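Local structure of high affinity transport system protein p37 (Mycoplasma hyorhinis, 3EKI) at residues E279-S282 and A287-Q290. The protein binds thiamine diphosphate as the probable extracytoplasmic lipoprotein component of a high-affinity transport system. Numbering follows the deposited sequence.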
# COMPACT_ATOMS: atom_id res chain seq x y z
N GLU A 279 23.77 1.45 -3.11
CA GLU A 279 25.22 1.68 -3.13
C GLU A 279 25.77 1.78 -1.71
O GLU A 279 26.81 1.19 -1.46
CB GLU A 279 25.60 2.93 -3.90
CG GLU A 279 26.08 2.65 -5.32
CD GLU A 279 26.59 3.89 -6.03
OE1 GLU A 279 27.80 4.19 -5.94
OE2 GLU A 279 25.78 4.57 -6.70
N ASP A 280 25.08 2.49 -0.85
CA ASP A 280 25.50 2.58 0.56
C ASP A 280 25.53 1.22 1.24
O ASP A 280 26.47 0.89 1.96
CB ASP A 280 24.56 3.55 1.27
CG ASP A 280 25.04 3.99 2.64
OD1 ASP A 280 24.52 3.44 3.64
OD2 ASP A 280 25.94 4.86 2.72
N ARG A 281 24.52 0.38 1.02
CA ARG A 281 24.52 -0.95 1.62
C ARG A 281 25.67 -1.81 1.14
O ARG A 281 26.22 -2.61 1.89
CB ARG A 281 23.17 -1.62 1.38
CG ARG A 281 23.22 -3.13 1.60
CD ARG A 281 21.87 -3.76 1.28
NE ARG A 281 21.46 -3.55 -0.11
CZ ARG A 281 20.26 -3.91 -0.56
NH1 ARG A 281 19.38 -4.49 0.24
NH2 ARG A 281 19.90 -3.72 -1.82
N SER A 282 26.07 -1.67 -0.13
CA SER A 282 27.15 -2.49 -0.67
C SER A 282 28.49 -2.17 -0.01
O SER A 282 29.43 -2.95 -0.02
CB SER A 282 27.25 -2.33 -2.18
OG SER A 282 27.96 -1.17 -2.57
N ALA A 287 24.96 -2.79 8.23
CA ALA A 287 24.09 -1.70 8.67
C ALA A 287 22.68 -1.84 8.11
O ALA A 287 21.81 -0.98 8.32
CB ALA A 287 24.71 -0.38 8.26
N TYR A 288 22.40 -2.89 7.37
CA TYR A 288 21.13 -3.09 6.71
C TYR A 288 20.64 -4.52 6.83
O TYR A 288 21.45 -5.45 6.79
CB TYR A 288 21.27 -2.80 5.22
CG TYR A 288 21.53 -1.37 4.86
CD1 TYR A 288 22.81 -0.84 4.78
CD2 TYR A 288 20.44 -0.52 4.60
CE1 TYR A 288 23.02 0.49 4.45
CE2 TYR A 288 20.65 0.79 4.27
CZ TYR A 288 21.92 1.30 4.19
OH TYR A 288 22.05 2.63 3.86
N LYS A 289 19.33 -4.69 6.94
CA LYS A 289 18.72 -6.02 6.98
C LYS A 289 17.30 -5.94 6.44
O LYS A 289 16.58 -4.97 6.68
CB LYS A 289 18.72 -6.59 8.39
CG LYS A 289 18.30 -8.04 8.46
CD LYS A 289 18.29 -8.50 9.92
CE LYS A 289 19.73 -8.78 10.36
NZ LYS A 289 20.17 -10.08 9.76
N GLN A 290 16.92 -6.97 5.68
CA GLN A 290 15.57 -6.98 5.11
C GLN A 290 14.61 -7.72 6.04
O GLN A 290 14.64 -8.96 6.14
CB GLN A 290 15.55 -7.60 3.70
CG GLN A 290 14.21 -7.47 2.99
CD GLN A 290 14.02 -8.41 1.82
OE1 GLN A 290 14.78 -8.36 0.86
NE2 GLN A 290 13.02 -9.27 1.88
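Asp280 OD1 is gripped twice: the phenol of Tyr288 donates a hydrogen bond to it, with OH and OD1 2.6 Å apart, and Arg244 NE forms a salt bridge with the same oxygen. The phenol meets OD1 on its anti side, 26° out of the carboxylate plane, while OD1 itself lies in the plane of the ring, at its edge. Carboxylate and ring are steeply turned against each other, their planes 77° apart. With CG anti to the backbone N (chi1 -167°), Asp280 reaches from the helix to the tyrosine hydroxyl, and its second oxygen, OD2, is held by the indole NE1 of Trp240.

The next residue of the helix covers one face of the same ring. Arg281 CB sits 3.8 Å from the centroid of the Tyr288 ring, a CH-pi contact shifted toward the rim; Tyr288 CD1 is the ring atom nearest to Arg281 CB, at 3.5 Å. Arg281 CG follows, 3.9 Å from Tyr288 CD1, before a bend at chi3 turns the guanidinium away, so the arginine offers the ring its aliphatic part rather than its charge. The tyrosine also touches Trp240 and Arg244 of helix 240-245 and Ile248 of strand 248-250.

Helix 277-283 thus packs back, through Tyr288, on the edge strand 288-290 that follows it, at the margin of a five-stranded mixed sheet in one lobe, consistent with the periplasmic-binding-protein fold. The side chain of Arg281 is about 14 Å from the bound thiamine diphosphate, so the contact lies away from the ligand. Both carboxylate oxygens of the buried Asp280 have donors, and Arg244 beside OD1 would be expected to favour the ionised acid, strengthening its pull on the tyrosine hydroxyl.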